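Local coordinates for amine oxidase domain-containing protein (Pyrococcus furiosus, PDB 3NRN), which is uncharacterised but probably acts as a flavin-dependent oxidoreductase of the amine oxidase family, and binds AMP in its nucleotide-binding fold, at residues A[51-56]-A[387-392]; A[59-64]-A[76-81]; A[72-77]-A[192-197]. All blocks are in the same frame, centred on the assembly; numbering follows the deposited sequence.

Contact 1 of 3, residues A[51-56]-A[387-392]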
ATOM      1  N   THR A  51      -7.877  -8.323  -2.476  1.00 30.92           N
ATOM      2  CA  THR A  51      -6.674  -9.130  -2.602  1.00 26.87           C
ATOM      3  C   THR A  51      -5.492  -8.434  -1.929  1.00 25.86           C
ATOM      4  O   THR A  51      -4.345  -8.846  -2.090  1.00 29.32           O
ATOM      5  CB  THR A  51      -6.340  -9.404  -4.095  1.00 30.43           C
ATOM      6  OG1 THR A  51      -6.152  -8.164  -4.793  1.00 29.15           O
ATOM      7  CG2 THR A  51      -7.476 -10.176  -4.756  1.00 25.13           C
ATOM      8  N   GLY A  52      -5.777  -7.380  -1.167  1.00 35.99           N
ATOM      9  CA  GLY A  52      -4.717  -6.652  -0.485  1.00 33.12           C
ATOM     10  C   GLY A  52      -5.200  -5.464   0.330  1.00 29.12           C
ATOM     11  O   GLY A  52      -5.709  -5.626   1.438  1.00 31.70           O
ATOM     12  N   ALA A  53      -5.035  -4.262  -0.214  1.00 28.82           N
ATOM     13  CA  ALA A  53      -5.469  -3.049   0.470  1.00 30.51           C
ATOM     14  C   ALA A  53      -6.923  -3.193   0.916  1.00 29.94           C
ATOM     15  O   ALA A  53      -7.734  -3.834   0.242  1.00 25.30           O
ATOM     16  CB  ALA A  53      -5.315  -1.841  -0.450  1.00 23.50           C
ATOM     17  N   LEU A  54      -7.254  -2.580   2.045  1.00 25.40           N
ATOM     18  CA  LEU A  54      -8.606  -2.681   2.581  1.00 26.62           C
ATOM     19  C   LEU A  54      -9.601  -1.701   1.949  1.00 30.93           C
ATOM     20  O   LEU A  54     -10.352  -1.033   2.667  1.00 28.62           O
ATOM     21  CB  LEU A  54      -8.568  -2.481   4.102  1.00 24.82           C
ATOM     22  CG  LEU A  54      -7.579  -3.327   4.907  1.00 24.19           C
ATOM     23  CD1 LEU A  54      -7.784  -3.056   6.380  1.00 27.31           C
ATOM     24  CD2 LEU A  54      -7.777  -4.807   4.612  1.00 29.93           C
ATOM     25  N   HIS A  55      -9.604  -1.621   0.614  1.00 26.00           N
ATOM     26  CA  HIS A  55     -10.513  -0.728  -0.113  1.00 27.80           C
ATOM     27  C   HIS A  55     -10.352   0.686   0.408  1.00 24.86           C
ATOM     28  O   HIS A  55     -11.302   1.473   0.429  1.00 26.67           O
ATOM     29  CB  HIS A  55     -11.955  -1.197   0.096  1.00 31.25           C
ATOM     30  CG  HIS A  55     -12.235  -2.544  -0.494  1.00 33.07           C
ATOM     31  ND1 HIS A  55     -13.096  -3.450   0.086  1.00 32.32           N
ATOM     32  CD2 HIS A  55     -11.759  -3.140  -1.613  1.00 19.65           C
ATOM     33  CE1 HIS A  55     -13.135  -4.548  -0.647  1.00 20.36           C
ATOM     34  NE2 HIS A  55     -12.333  -4.385  -1.683  1.00 28.01           N
HETATM   35  N   MSE A  56      -9.128   0.999   0.819  1.00 25.93           N
HETATM   36  CA  MSE A  56      -8.805   2.286   1.414  1.00 24.17           C
HETATM   37  C   MSE A  56      -7.442   2.793   0.936  1.00 27.62           C
HETATM   38  O   MSE A  56      -6.565   2.010   0.579  1.00 27.47           O
HETATM   39  CB  MSE A  56      -8.804   2.105   2.941  1.00 25.16           C
HETATM   40  CG  MSE A  56      -8.508   3.329   3.806  1.00 30.30           C
HETATM   41 SE   MSE A  56      -8.634   2.914   5.600  1.00 25.47          SE
HETATM   42  CE  MSE A  56      -7.453   1.618   5.708  1.00 25.21           C
ATOM     43  N   ILE A 387       3.527   5.679   2.472  1.00 19.66           N
ATOM     44  CA  ILE A 387       2.778   4.583   3.076  1.00 24.63           C
ATOM     45  C   ILE A 387       1.933   3.776   2.087  1.00 22.15           C
ATOM     46  O   ILE A 387       1.142   4.331   1.320  1.00 19.63           O
ATOM     47  CB  ILE A 387       1.863   5.125   4.211  1.00 27.04           C
ATOM     48  CG1 ILE A 387       2.734   5.720   5.322  1.00 23.46           C
ATOM     49  CG2 ILE A 387       0.968   4.023   4.746  1.00 15.87           C
ATOM     50  CD1 ILE A 387       1.961   6.486   6.375  1.00 24.78           C
ATOM     51  N   GLU A 388       2.120   2.461   2.117  1.00 15.78           N
ATOM     52  CA  GLU A 388       1.394   1.520   1.264  1.00 24.68           C
ATOM     53  C   GLU A 388       1.136   1.987  -0.179  1.00 16.20           C
ATOM     54  O   GLU A 388       2.076   2.342  -0.880  1.00 22.23           O
ATOM     55  CB  GLU A 388       0.071   1.132   1.928  1.00 27.44           C
ATOM     56  CG  GLU A 388      -0.538  -0.129   1.348  1.00 39.51           C
ATOM     57  CD  GLU A 388      -2.040  -0.152   1.479  1.00 41.77           C
ATOM     58  OE1 GLU A 388      -2.656   0.906   1.237  1.00 37.02           O
ATOM     59  OE2 GLU A 388      -2.600  -1.223   1.800  1.00 35.32           O
ATOM     60  N   VAL A 389      -0.126   2.001  -0.620  1.00 19.18           N
ATOM     61  CA  VAL A 389      -0.425   2.388  -2.001  1.00 24.12           C
ATOM     62  C   VAL A 389      -0.086   3.834  -2.347  1.00 21.45           C
ATOM     63  O   VAL A 389       0.217   4.139  -3.498  1.00 18.54           O
ATOM     64  CB  VAL A 389      -1.898   2.069  -2.403  1.00 25.27           C
ATOM     65  CG1 VAL A 389      -2.105   0.566  -2.392  1.00 26.34           C
ATOM     66  CG2 VAL A 389      -2.887   2.747  -1.467  1.00 22.88           C
ATOM     67  N   ASP A 390      -0.139   4.733  -1.372  1.00 17.88           N
ATOM     68  CA  ASP A 390       0.256   6.100  -1.667  1.00 20.00           C
ATOM     69  C   ASP A 390       1.767   6.017  -1.906  1.00 17.73           C
ATOM     70  O   ASP A 390       2.320   6.738  -2.736  1.00 18.70           O
ATOM     71  CB  ASP A 390      -0.075   7.041  -0.499  1.00 15.98           C
ATOM     72  CG  ASP A 390      -1.486   7.627  -0.603  1.00 20.96           C
ATOM     73  OD1 ASP A 390      -1.780   8.318  -1.603  1.00 20.25           O
ATOM     74  OD2 ASP A 390      -2.296   7.400   0.312  1.00 22.79           O
ATOM     75  N   GLY A 391       2.423   5.112  -1.179  1.00 18.36           N
ATOM     76  CA  GLY A 391       3.854   4.916  -1.348  1.00 14.97           C
ATOM     77  C   GLY A 391       4.134   4.367  -2.738  1.00 18.35           C
ATOM     78  O   GLY A 391       5.127   4.724  -3.382  1.00 19.33           O
ATOM     79  N   ILE A 392       3.257   3.489  -3.209  1.00 16.88           N
ATOM     80  CA  ILE A 392       3.411   2.917  -4.537  1.00 14.07           C
ATOM     81  C   ILE A 392       3.310   4.031  -5.580  1.00 15.16           C
ATOM     82  O   ILE A 392       4.138   4.119  -6.489  1.00 20.56           O
ATOM     83  CB  ILE A 392       2.328   1.849  -4.806  1.00 20.17           C
ATOM     84  CG1 ILE A 392       2.613   0.609  -3.951  1.00 21.19           C
ATOM     85  CG2 ILE A 392       2.283   1.500  -6.298  1.00 24.28           C
ATOM     86  CD1 ILE A 392       1.608  -0.514  -4.127  1.00 16.58           C
TER
HETATM   87  O   HOH W   1      -5.274  -0.710   3.359  1.00 36.75           O
HETATM   88  O   HOH W   2      -4.755   1.703   2.371  1.00 35.93           O

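Contact 2 of 3, residues A[59-64]-A[76-81]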
ATOM      1  N   HIS A  59      -3.897   8.145   2.519  1.00 22.18           N
ATOM      2  CA  HIS A  59      -4.117   9.579   2.659  1.00 20.70           C
ATOM      3  C   HIS A  59      -5.350  10.047   1.900  1.00 18.59           C
ATOM      4  O   HIS A  59      -5.471  11.219   1.552  1.00 22.54           O
ATOM      5  CB  HIS A  59      -2.865  10.336   2.200  1.00 23.44           C
ATOM      6  CG  HIS A  59      -1.648  10.017   3.012  1.00 26.27           C
ATOM      7  ND1 HIS A  59      -1.501  10.424   4.320  1.00 19.13           N
ATOM      8  CD2 HIS A  59      -0.550   9.276   2.722  1.00 16.55           C
ATOM      9  CE1 HIS A  59      -0.367   9.945   4.803  1.00 22.21           C
ATOM     10  NE2 HIS A  59       0.227   9.245   3.853  1.00 18.85           N
ATOM     11  N   GLY A  60      -6.260   9.113   1.641  1.00 22.41           N
ATOM     12  CA  GLY A  60      -7.495   9.429   0.947  1.00 22.52           C
ATOM     13  C   GLY A  60      -7.412  10.208  -0.354  1.00 24.75           C
ATOM     14  O   GLY A  60      -6.685   9.850  -1.286  1.00 19.25           O
ATOM     15  N   GLU A  61      -8.175  11.292  -0.402  1.00 24.63           N
ATOM     16  CA  GLU A  61      -8.276  12.155  -1.576  1.00 27.24           C
ATOM     17  C   GLU A  61      -7.107  13.109  -1.734  1.00 23.12           C
ATOM     18  O   GLU A  61      -6.971  13.768  -2.768  1.00 23.64           O
ATOM     19  CB  GLU A  61      -9.541  13.013  -1.472  1.00 32.23           C
ATOM     20  CG  GLU A  61     -10.673  12.406  -0.646  1.00 34.66           C
ATOM     21  CD  GLU A  61     -11.760  13.419  -0.294  1.00 45.39           C
ATOM     22  OE1 GLU A  61     -12.691  13.051   0.456  1.00 34.93           O
ATOM     23  OE2 GLU A  61     -11.685  14.581  -0.765  1.00 39.20           O
ATOM     24  N   ASP A  62      -6.260  13.166  -0.715  1.00 22.02           N
ATOM     25  CA  ASP A  62      -5.160  14.118  -0.683  1.00 20.20           C
ATOM     26  C   ASP A  62      -3.743  13.679  -1.012  1.00 26.91           C
ATOM     27  O   ASP A  62      -2.873  14.527  -1.205  1.00 22.47           O
ATOM     28  CB  ASP A  62      -5.152  14.767   0.698  1.00 30.31           C
ATOM     29  CG  ASP A  62      -6.542  15.149   1.158  1.00 25.25           C
ATOM     30  OD1 ASP A  62      -7.187  15.963   0.465  1.00 25.08           O
ATOM     31  OD2 ASP A  62      -6.986  14.628   2.200  1.00 33.22           O
ATOM     32  N   GLY A  63      -3.500  12.377  -1.078  1.00 20.67           N
ATOM     33  CA  GLY A  63      -2.147  11.922  -1.326  1.00 21.36           C
ATOM     34  C   GLY A  63      -1.712  11.729  -2.763  1.00 23.48           C
ATOM     35  O   GLY A  63      -2.423  12.087  -3.700  1.00 21.73           O
ATOM     36  N   PRO A  64      -0.518  11.149  -2.959  1.00 15.95           N
ATOM     37  CA  PRO A  64       0.051  10.891  -4.285  1.00 23.91           C
ATOM     38  C   PRO A  64      -0.857  10.032  -5.175  1.00 19.61           C
ATOM     39  O   PRO A  64      -1.004  10.309  -6.369  1.00 25.14           O
ATOM     40  CB  PRO A  64       1.377  10.186  -3.966  1.00 23.57           C
ATOM     41  CG  PRO A  64       1.720  10.679  -2.591  1.00 23.78           C
ATOM     42  CD  PRO A  64       0.385  10.673  -1.895  1.00 18.45           C
ATOM     43  N   VAL A  76     -12.802   8.103  -9.963  1.00 27.19           N
ATOM     44  CA  VAL A  76     -12.898   7.236  -8.800  1.00 32.90           C
ATOM     45  C   VAL A  76     -13.346   8.024  -7.590  1.00 27.76           C
ATOM     46  O   VAL A  76     -12.785   9.079  -7.288  1.00 31.96           O
ATOM     47  CB  VAL A  76     -11.544   6.580  -8.488  1.00 30.65           C
ATOM     48  CG1 VAL A  76     -11.652   5.734  -7.229  1.00 41.50           C
ATOM     49  CG2 VAL A  76     -11.108   5.727  -9.664  1.00 33.75           C
ATOM     50  N   GLU A  77     -14.357   7.514  -6.894  1.00 30.69           N
ATOM     51  CA  GLU A  77     -14.859   8.206  -5.716  1.00 30.40           C
ATOM     52  C   GLU A  77     -14.158   7.767  -4.452  1.00 28.38           C
ATOM     53  O   GLU A  77     -14.334   6.638  -3.986  1.00 23.73           O
ATOM     54  CB  GLU A  77     -16.363   8.002  -5.548  1.00 38.70           C
ATOM     55  CG  GLU A  77     -16.886   8.573  -4.236  1.00 45.76           C
ATOM     56  CD  GLU A  77     -18.385   8.766  -4.230  1.00 55.35           C
ATOM     57  OE1 GLU A  77     -19.110   7.800  -4.549  1.00 58.33           O
ATOM     58  OE2 GLU A  77     -18.837   9.884  -3.903  1.00 56.45           O
ATOM     59  N   ILE A  78     -13.370   8.687  -3.904  1.00 26.51           N
ATOM     60  CA  ILE A  78     -12.607   8.463  -2.686  1.00 27.63           C
ATOM     61  C   ILE A  78     -13.104   9.456  -1.642  1.00 28.55           C
ATOM     62  O   ILE A  78     -13.080  10.660  -1.879  1.00 35.28           O
ATOM     63  CB  ILE A  78     -11.116   8.741  -2.922  1.00 22.83           C
ATOM     64  CG1 ILE A  78     -10.590   7.846  -4.042  1.00 23.10           C
ATOM     65  CG2 ILE A  78     -10.333   8.519  -1.628  1.00 28.02           C
ATOM     66  CD1 ILE A  78      -9.208   8.244  -4.531  1.00 28.43           C
ATOM     67  N   VAL A  79     -13.532   8.963  -0.484  1.00 26.27           N
ATOM     68  CA  VAL A  79     -14.020   9.854   0.563  1.00 23.86           C
ATOM     69  C   VAL A  79     -13.202   9.728   1.846  1.00 27.83           C
ATOM     70  O   VAL A  79     -13.138   8.651   2.445  1.00 24.23           O
ATOM     71  CB  VAL A  79     -15.506   9.565   0.900  1.00 28.74           C
ATOM     72  CG1 VAL A  79     -15.977  10.490   2.020  1.00 23.08           C
ATOM     73  CG2 VAL A  79     -16.368   9.736  -0.349  1.00 23.98           C
ATOM     74  N   ASN A  80     -12.582  10.830   2.266  1.00 22.64           N
ATOM     75  CA  ASN A  80     -11.785  10.833   3.486  1.00 32.85           C
ATOM     76  C   ASN A  80     -12.598  10.400   4.698  1.00 36.21           C
ATOM     77  O   ASN A  80     -13.783  10.708   4.804  1.00 39.54           O
ATOM     78  CB  ASN A  80     -11.204  12.224   3.761  1.00 25.82           C
ATOM     79  CG  ASN A  80     -10.055  12.573   2.838  1.00 37.02           C
ATOM     80  OD1 ASN A  80      -9.392  11.689   2.286  1.00 27.34           O
ATOM     81  ND2 ASN A  80      -9.798  13.871   2.679  1.00 25.65           N
ATOM     82  N   SER A  81     -11.938   9.690   5.609  1.00 40.70           N
ATOM     83  CA  SER A  81     -12.555   9.204   6.840  1.00 43.76           C
ATOM     84  C   SER A  81     -13.020  10.368   7.721  1.00 45.43           C
ATOM     85  O   SER A  81     -12.242  11.294   7.954  1.00 35.24           O
ATOM     86  CB  SER A  81     -11.540   8.366   7.623  1.00 31.17           C
ATOM     87  OG  SER A  81     -11.103   7.249   6.875  1.00 33.13           O
TER

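Contact 3 of 3, residues A[72-77]-A[192-197]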
ATOM      1  N   LEU A  72      -4.730  11.489 -14.381  1.00 18.93           N
ATOM      2  CA  LEU A  72      -4.865  10.470 -15.419  1.00 25.44           C
ATOM      3  C   LEU A  72      -6.256  10.505 -16.036  1.00 30.64           C
ATOM      4  O   LEU A  72      -6.491   9.930 -17.102  1.00 33.55           O
ATOM      5  CB  LEU A  72      -4.622   9.078 -14.849  1.00 19.60           C
ATOM      6  CG  LEU A  72      -3.172   8.767 -14.489  1.00 27.56           C
ATOM      7  CD1 LEU A  72      -3.094   7.379 -13.893  1.00 22.76           C
ATOM      8  CD2 LEU A  72      -2.301   8.880 -15.728  1.00 27.63           C
ATOM      9  N   GLY A  73      -7.179  11.177 -15.357  1.00 30.33           N
ATOM     10  CA  GLY A  73      -8.537  11.252 -15.854  1.00 33.98           C
ATOM     11  C   GLY A  73      -9.380  10.118 -15.309  1.00 34.02           C
ATOM     12  O   GLY A  73     -10.456   9.815 -15.829  1.00 31.59           O
ATOM     13  N   ALA A  74      -8.890   9.475 -14.258  1.00 29.36           N
ATOM     14  CA  ALA A  74      -9.631   8.379 -13.653  1.00 30.68           C
ATOM     15  C   ALA A  74     -10.810   8.956 -12.885  1.00 26.92           C
ATOM     16  O   ALA A  74     -10.690   9.996 -12.237  1.00 27.15           O
ATOM     17  CB  ALA A  74      -8.733   7.588 -12.714  1.00 26.15           C
ATOM     18  N   LYS A  75     -11.954   8.293 -12.985  1.00 23.53           N
ATOM     19  CA  LYS A  75     -13.142   8.737 -12.274  1.00 27.95           C
ATOM     20  C   LYS A  75     -13.329   7.752 -11.130  1.00 33.79           C
ATOM     21  O   LYS A  75     -13.909   6.684 -11.307  1.00 30.63           O
ATOM     22  CB  LYS A  75     -14.365   8.721 -13.196  1.00 36.47           C
ATOM     23  CG  LYS A  75     -14.267   9.657 -14.401  1.00 39.78           C
ATOM     24  CD  LYS A  75     -13.964  11.097 -13.993  1.00 56.12           C
ATOM     25  CE  LYS A  75     -15.012  11.663 -13.038  1.00 63.76           C
ATOM     26  NZ  LYS A  75     -16.372  11.710 -13.644  1.00 68.35           N
ATOM     27  N   VAL A  76     -12.802   8.103  -9.963  1.00 27.19           N
ATOM     28  CA  VAL A  76     -12.898   7.236  -8.800  1.00 32.90           C
ATOM     29  C   VAL A  76     -13.346   8.024  -7.590  1.00 27.76           C
ATOM     30  O   VAL A  76     -12.785   9.079  -7.288  1.00 31.96           O
ATOM     31  CB  VAL A  76     -11.544   6.580  -8.488  1.00 30.65           C
ATOM     32  CG1 VAL A  76     -11.652   5.734  -7.229  1.00 41.50           C
ATOM     33  CG2 VAL A  76     -11.108   5.727  -9.664  1.00 33.75           C
ATOM     34  N   GLU A  77     -14.357   7.514  -6.894  1.00 30.69           N
ATOM     35  CA  GLU A  77     -14.859   8.206  -5.716  1.00 30.40           C
ATOM     36  C   GLU A  77     -14.158   7.767  -4.452  1.00 28.38           C
ATOM     37  O   GLU A  77     -14.334   6.638  -3.986  1.00 23.73           O
ATOM     38  CB  GLU A  77     -16.363   8.002  -5.548  1.00 38.70           C
ATOM     39  CG  GLU A  77     -16.886   8.573  -4.236  1.00 45.76           C
ATOM     40  CD  GLU A  77     -18.385   8.766  -4.230  1.00 55.35           C
ATOM     41  OE1 GLU A  77     -19.110   7.800  -4.549  1.00 58.33           O
ATOM     42  OE2 GLU A  77     -18.837   9.884  -3.903  1.00 56.45           O
ATOM     43  N   ILE A 192      -8.727  -0.133 -10.537  1.00 18.46           N
ATOM     44  CA  ILE A 192      -8.208  -1.003 -11.570  1.00 23.30           C
ATOM     45  C   ILE A 192      -8.998  -0.862 -12.866  1.00 25.05           C
ATOM     46  O   ILE A 192      -8.413  -0.783 -13.945  1.00 26.64           O
ATOM     47  CB  ILE A 192      -8.252  -2.473 -11.115  1.00 21.73           C
ATOM     48  CG1 ILE A 192      -7.466  -2.638  -9.807  1.00 23.80           C
ATOM     49  CG2 ILE A 192      -7.714  -3.369 -12.219  1.00 22.79           C
ATOM     50  CD1 ILE A 192      -5.999  -2.228  -9.880  1.00 19.72           C
ATOM     51  N   ASP A 193     -10.325  -0.830 -12.759  1.00 28.93           N
ATOM     52  CA  ASP A 193     -11.177  -0.705 -13.944  1.00 22.67           C
ATOM     53  C   ASP A 193     -10.899   0.595 -14.696  1.00 18.45           C
ATOM     54  O   ASP A 193     -10.874   0.621 -15.926  1.00 26.72           O
ATOM     55  CB  ASP A 193     -12.661  -0.780 -13.556  1.00 22.54           C
ATOM     56  CG  ASP A 193     -13.066  -2.161 -13.051  1.00 33.32           C
ATOM     57  OD1 ASP A 193     -12.470  -3.168 -13.493  1.00 31.92           O
ATOM     58  OD2 ASP A 193     -13.998  -2.243 -12.223  1.00 34.00           O
ATOM     59  N   GLU A 194     -10.676   1.673 -13.956  1.00 21.45           N
ATOM     60  CA  GLU A 194     -10.388   2.956 -14.585  1.00 18.26           C
ATOM     61  C   GLU A 194      -9.022   2.984 -15.271  1.00 24.99           C
ATOM     62  O   GLU A 194      -8.889   3.531 -16.365  1.00 26.10           O
ATOM     63  CB  GLU A 194     -10.496   4.083 -13.553  1.00 22.74           C
ATOM     64  CG  GLU A 194     -11.922   4.572 -13.348  1.00 25.62           C
ATOM     65  CD  GLU A 194     -12.489   5.231 -14.607  1.00 24.26           C
ATOM     66  OE1 GLU A 194     -12.201   6.424 -14.843  1.00 35.33           O
ATOM     67  OE2 GLU A 194     -13.206   4.549 -15.365  1.00 24.79           O
ATOM     68  N   LEU A 195      -8.007   2.394 -14.643  1.00 22.32           N
ATOM     69  CA  LEU A 195      -6.679   2.379 -15.251  1.00 19.62           C
ATOM     70  C   LEU A 195      -6.691   1.531 -16.523  1.00 17.29           C
ATOM     71  O   LEU A 195      -6.030   1.869 -17.505  1.00 20.55           O
ATOM     72  CB  LEU A 195      -5.630   1.844 -14.260  1.00 19.67           C
ATOM     73  CG  LEU A 195      -5.407   2.704 -13.003  1.00 14.55           C
ATOM     74  CD1 LEU A 195      -4.387   2.046 -12.091  1.00 13.84           C
ATOM     75  CD2 LEU A 195      -4.939   4.115 -13.402  1.00 16.48           C
ATOM     76  N   GLU A 196      -7.438   0.429 -16.494  1.00 21.18           N
ATOM     77  CA  GLU A 196      -7.553  -0.452 -17.655  1.00 25.35           C
ATOM     78  C   GLU A 196      -8.228   0.294 -18.809  1.00 27.12           C
ATOM     79  O   GLU A 196      -7.806   0.191 -19.966  1.00 23.54           O
ATOM     80  CB  GLU A 196      -8.372  -1.706 -17.302  1.00 27.03           C
ATOM     81  CG  GLU A 196      -8.760  -2.559 -18.512  1.00 29.60           C
ATOM     82  CD  GLU A 196      -9.461  -3.857 -18.127  1.00 37.92           C
ATOM     83  OE1 GLU A 196     -10.441  -3.812 -17.361  1.00 35.68           O
ATOM     84  OE2 GLU A 196      -9.032  -4.929 -18.596  1.00 48.55           O
ATOM     85  N   ARG A 197      -9.277   1.045 -18.490  1.00 21.39           N
ATOM     86  CA  ARG A 197      -9.992   1.807 -19.510  1.00 24.70           C
ATOM     87  C   ARG A 197      -9.088   2.867 -20.130  1.00 28.87           C
ATOM     88  O   ARG A 197      -9.089   3.064 -21.342  1.00 33.41           O
ATOM     89  CB  ARG A 197     -11.222   2.494 -18.905  1.00 22.39           C
ATOM     90  CG  ARG A 197     -11.855   3.555 -19.813  1.00 26.19           C
ATOM     91  CD  ARG A 197     -12.961   4.326 -19.100  1.00 28.07           C
ATOM     92  NE  ARG A 197     -12.442   5.267 -18.107  1.00 32.47           N
ATOM     93  CZ  ARG A 197     -11.750   6.365 -18.401  1.00 26.94           C
ATOM     94  NH1 ARG A 197     -11.487   6.668 -19.664  1.00 29.82           N
ATOM     95  NH2 ARG A 197     -11.329   7.172 -17.436  1.00 27.43           N
TER

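Contact 1 of 3, residues A[51-56]-A[387-392]
A53 meets E388 and V389 on the drier, more buried side of this contact near the centre of the chain, where the loop leading into strand 56-57 meets the first turn of helix 388-402. The CB atoms of A53 and V389 both point toward the opposite segment, yet only a loose apolar touch results, with A53 CB 4.5 Å from V389 CG1. The nearer neighbour of the methyl is polar: E388 OE2 lies 3.6 Å from A53 CB. A53 also touches F39, and L65 and P58 pack on V389.

The other side is wet. In E388, chi1 (-162°) sets CG anti to the backbone N, and the extended chain beyond CG carries the carboxylate toward the loop without direct bonding to it. Two waters make the connection. One accepts from L54 N at 3.0 Å and donates to E388 OE2 at 3.1 Å. The second donates both to M56 O, at 2.6 Å, and to E388 OE1, at 2.5 Å, distances short enough to make its exact position doubtful. M56, a selenomethionine, takes part through this carbonyl, while its side chain touches W154 of helix 142-156. On the helix side OE1 also receives a weak bond from V389 N.

The V389 side chain is about 8 Å from AMP, consistent with flavoprotein relatives, in which the corresponding helix begins near the flavin. The chemistry implies a joint between loop and helix made by water and a carboxylate, with modest apolar burial.

Contact 2 of 3, residues A[59-64]-A[76-81]
E61 and N80 hold a type II' beta turn, H59 to D62, against the outermost strand 78-80 of a small antiparallel sheet. Polar bonds dominate. The backbone and side chain of each residue serve the other reciprocally: E61 N donates to N80 OD1 at 3.0 Å, and N80 N donates to E61 OE1 at 2.9 Å in a nearly straight bond (169°) that uses the anti side of the carboxylate. The amide's other end is used as well, N80 ND2 giving a more bent bond to D62 OD2 on its syn side. With one bond to OD1 and one from ND2, the flip of the N80 amide is fixed.

Stacking and van der Waals packing add to this. The E61 carboxylate lies over the N80 amide with their planes 19° apart, and E61 CG rests 3.2 Å from I78 O. I78 CG2, anti to its backbone N, presses on the peptide of the turn, 3.6 Å from G60 C.

The turn leads through G63, the N-cap residue, into helix 64-72, so the contact joins the entry of that helix to the strand that follows it. G60, at the second position of the turn, brings its CA to 3.2 Å from N80 OD1.

Contact 3 of 3, residues A[72-77]-A[192-197]
A largely polar contact, centred on E194 and K75, fastens the turn after helix 64-72 to the flank of helix 188-200, at a partly buried place away from the nucleotide. A74 and E194 are nearest in backbone, their CB atoms 4.0 Å apart. E194 points at the loop and bends at chi2 (-65°), which puts CD beside K75; the two side chains lie side by side, pointing the same way. There OE1 accepts from K75 N at 2.6 Å, a short bond met on the anti side but 29° out of the carboxylate plane.

R197, one turn further along the same helix, grips the carboxylate side-on. NE bonds to E194 OE2 at 2.9 Å, while NH2 completes a salt bridge to OE1 at 2.8 Å. Both oxygens lie close to the guanidinium plane, whereas the arginine nitrogens approach from above the plane of the carboxylate. K75 N and R197 NH2 reach OE1 from opposite faces, so that oxygen is clamped between loop and arginine. The guanidinium edge also comes near G73 O, and NH1 has a second acidic partner in E201.

Apolar contacts accompany the polar ones. L72 CD1 meets L195 CD2 at 3.8 Å, the two side chains crossing obliquely and each also touching helix 10-21, and V76 CG2 slides past the E194 chain, 3.9 Å from its CG.

The loop leaves helix 64-72 through G73, whose positive phi (91°) closes a Schellman motif; the contact is thus a glycine-terminated helix end whose outgoing backbone is caught by a carboxylate of a neighbouring helix.

How the contacts relate
Contact 1 is the core member, near the chain centre and the nucleotide; contacts 2 and 3 lie farther out and are only partly buried. Contact 1 works through water, whereas the other two use direct bonds: a paired asparagine and glutamate in contact 2, and in contact 3 a loop N-H caught by a glutamate, which an arginine of its own helix holds. Contacts 2 and 3 flank helix 64-72, its entry and its exit, and share V76 and E77 on the chain between them. D390 joins contacts 1 and 2, its OD2 accepting from H59 N. Contact 3 touches contact 1 nowhere, although both inner contacts fall within the long loop that 51-56 and 387-392 close.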